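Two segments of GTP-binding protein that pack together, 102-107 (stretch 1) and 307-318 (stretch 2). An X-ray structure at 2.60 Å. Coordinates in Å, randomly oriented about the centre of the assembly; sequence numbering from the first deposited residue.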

# COMPACT_ATOMS: atom_id res chain seq x y z
N ALA A 102 1.29 -3.44 8.70
CA ALA A 102 0.86 -2.77 7.49
C ALA A 102 2.00 -2.52 6.52
O ALA A 102 3.08 -2.12 6.93
CB ALA A 102 0.19 -1.45 7.85
N SER A 103 1.77 -2.75 5.24
CA SER A 103 2.78 -2.47 4.24
C SER A 103 2.62 -1.00 3.88
O SER A 103 3.54 -0.37 3.36
CB SER A 103 2.55 -3.31 2.98
OG SER A 103 2.73 -4.68 3.25
N ALA A 104 1.44 -0.45 4.12
CA ALA A 104 1.21 0.95 3.81
C ALA A 104 -0.01 1.40 4.55
O ALA A 104 -0.82 0.59 4.99
CB ALA A 104 1.02 1.17 2.31
N LEU A 105 -0.14 2.71 4.68
CA LEU A 105 -1.28 3.26 5.38
C LEU A 105 -1.97 4.32 4.55
O LEU A 105 -1.32 5.08 3.83
CB LEU A 105 -0.84 3.91 6.67
CG LEU A 105 0.04 3.18 7.67
CD1 LEU A 105 0.67 4.22 8.60
CD2 LEU A 105 -0.77 2.17 8.43
N ILE A 106 -3.29 4.37 4.66
CA ILE A 106 -4.07 5.39 4.01
C ILE A 106 -4.53 6.30 5.15
O ILE A 106 -5.40 5.93 5.94
CB ILE A 106 -5.31 4.82 3.32
CG1 ILE A 106 -4.88 3.93 2.15
CG2 ILE A 106 -6.22 5.95 2.84
CD1 ILE A 106 -6.06 3.25 1.48
N HIS A 107 -3.92 7.47 5.27
CA HIS A 107 -4.32 8.37 6.34
C HIS A 107 -5.43 9.35 5.91
O HIS A 107 -5.18 10.30 5.17
CB HIS A 107 -3.11 9.16 6.86
CG HIS A 107 -3.42 9.98 8.08
ND1 HIS A 107 -4.66 9.97 8.67
CD2 HIS A 107 -2.65 10.81 8.80
CE1 HIS A 107 -4.65 10.78 9.72
NE2 HIS A 107 -3.45 11.30 9.83
N GLU A 307 -9.03 5.66 -6.27
CA GLU A 307 -7.77 6.28 -6.68
C GLU A 307 -6.71 6.10 -5.59
O GLU A 307 -5.57 5.72 -5.86
CB GLU A 307 -8.02 7.78 -6.92
CG GLU A 307 -7.00 8.48 -7.80
CD GLU A 307 -7.26 9.98 -7.88
OE1 GLU A 307 -8.45 10.37 -7.95
OE2 GLU A 307 -6.27 10.76 -7.88
N VAL A 308 -7.09 6.37 -4.35
CA VAL A 308 -6.18 6.22 -3.24
C VAL A 308 -5.63 4.79 -3.16
O VAL A 308 -4.42 4.60 -3.04
CB VAL A 308 -6.86 6.57 -1.91
CG1 VAL A 308 -5.94 6.21 -0.75
CG2 VAL A 308 -7.20 8.05 -1.88
N ILE A 309 -6.51 3.80 -3.25
CA ILE A 309 -6.09 2.40 -3.18
C ILE A 309 -5.16 1.99 -4.33
O ILE A 309 -4.21 1.23 -4.13
CB ILE A 309 -7.31 1.46 -3.10
CG1 ILE A 309 -8.06 1.73 -1.79
CG2 ILE A 309 -6.86 0.01 -3.19
CD1 ILE A 309 -9.38 1.00 -1.65
N ASN A 310 -5.42 2.51 -5.53
CA ASN A 310 -4.56 2.19 -6.65
C ASN A 310 -3.18 2.85 -6.43
O ASN A 310 -2.15 2.28 -6.78
CB ASN A 310 -5.17 2.68 -7.99
CG ASN A 310 -6.38 1.85 -8.45
OD1 ASN A 310 -6.71 0.79 -7.88
ND2 ASN A 310 -7.06 2.32 -9.49
N ARG A 311 -3.16 4.05 -5.85
CA ARG A 311 -1.88 4.74 -5.64
C ARG A 311 -1.06 4.04 -4.58
O ARG A 311 0.17 4.04 -4.65
CB ARG A 311 -2.09 6.22 -5.26
CG ARG A 311 -2.63 7.10 -6.40
CD ARG A 311 -1.68 7.12 -7.63
NE ARG A 311 -0.45 7.87 -7.38
CZ ARG A 311 -0.38 9.20 -7.34
NH1 ARG A 311 -1.45 9.94 -7.54
NH2 ARG A 311 0.78 9.78 -7.07
N VAL A 312 -1.73 3.42 -3.61
CA VAL A 312 -1.01 2.69 -2.57
C VAL A 312 -0.33 1.43 -3.16
O VAL A 312 0.86 1.20 -2.97
CB VAL A 312 -1.93 2.23 -1.42
CG1 VAL A 312 -1.13 1.37 -0.47
CG2 VAL A 312 -2.52 3.42 -0.69
N VAL A 313 -1.12 0.65 -3.88
CA VAL A 313 -0.69 -0.60 -4.49
C VAL A 313 0.34 -0.48 -5.61
O VAL A 313 1.42 -1.09 -5.55
CB VAL A 313 -1.92 -1.39 -5.05
CG1 VAL A 313 -1.48 -2.71 -5.66
CG2 VAL A 313 -2.92 -1.64 -3.92
N PHE A 314 -0.01 0.31 -6.62
CA PHE A 314 0.82 0.52 -7.81
C PHE A 314 1.95 1.55 -7.69
O PHE A 314 2.98 1.43 -8.34
CB PHE A 314 -0.07 0.94 -8.98
CG PHE A 314 -1.17 -0.02 -9.28
CD1 PHE A 314 -0.91 -1.39 -9.42
CD2 PHE A 314 -2.48 0.43 -9.44
CE1 PHE A 314 -1.94 -2.30 -9.72
CE2 PHE A 314 -3.52 -0.46 -9.74
CZ PHE A 314 -3.25 -1.83 -9.88
N ASP A 315 1.76 2.56 -6.86
CA ASP A 315 2.76 3.60 -6.71
C ASP A 315 3.60 3.48 -5.45
O ASP A 315 4.81 3.24 -5.54
CB ASP A 315 2.09 4.97 -6.73
CG ASP A 315 3.06 6.08 -6.97
OD1 ASP A 315 4.20 5.98 -6.47
OD2 ASP A 315 2.68 7.06 -7.64
N LEU A 316 2.98 3.68 -4.29
CA LEU A 316 3.72 3.59 -3.04
C LEU A 316 4.52 2.30 -3.01
O LEU A 316 5.74 2.32 -3.02
CB LEU A 316 2.77 3.55 -1.84
CG LEU A 316 2.48 4.71 -0.91
CD1 LEU A 316 2.26 4.11 0.49
CD2 LEU A 316 3.63 5.71 -0.86
N LEU A 317 3.82 1.18 -2.98
CA LEU A 317 4.47 -0.11 -2.92
C LEU A 317 5.04 -0.56 -4.25
O LEU A 317 5.80 -1.51 -4.31
CB LEU A 317 3.48 -1.15 -2.36
CG LEU A 317 2.85 -0.66 -1.04
CD1 LEU A 317 1.85 -1.67 -0.53
CD2 LEU A 317 3.94 -0.42 -0.02
N LYS A 318 4.66 0.14 -5.32
CA LYS A 318 5.14 -0.17 -6.66
C LYS A 318 4.92 -1.62 -7.09
O LYS A 318 5.81 -2.27 -7.63
CB LYS A 318 6.63 0.17 -6.77
CG LYS A 318 6.96 1.64 -6.52
CD LYS A 318 8.14 2.10 -7.36
CE LYS A 318 9.41 1.28 -7.08
NZ LYS A 318 10.51 1.59 -8.04

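Strand 104-107 runs alongside helix 307-316 with their N-to-C directions 153° apart, nearly antiparallel, and their axes approach to 9.4 Å. No hydrogen bond crosses between the stretches, so the contact, which buries 302 Å² in all, rests on packing.

Ser-103, just before the strand, meets Leu-317: its backbone O lies 3.4 Å from Leu-317 CD2, and its CB lies 3.9 Å from Leu-317 CD1. The serine thus offers carbon and carbonyl to a leucine, and its OG makes no hydrogen bond across the contact.

Ala-104 points its CB toward the helix, where its small side chain accompanies the closer of the two register pairs, Ala-104 CA to Val-312 CA at 7.0 Å. That single methyl touches three residues: CB is 3.5 Å from Val-312 CG1, 3.7 Å from Leu-316 CD1 and 4.1 Å from Leu-317 CD2.

Leu-105 points away, as strand alternation predicts, and its side chain comes no closer to stretch 2 than the 6.9 Å between Leu-105 CB and Leu-316 CD1.

Ile-106 returns toward the helix and has the largest covered area, 71 Å². Its CG2 packs 3.6 Å from Val-308 CG1, its CG1 3.7 Å from Val-312 CG2, and its CD1 4.1 Å from Ile-309 CG1. Val-312, one helical turn after Val-308, therefore contacts both Ala-104 and Ile-106. His-107 is out of reach.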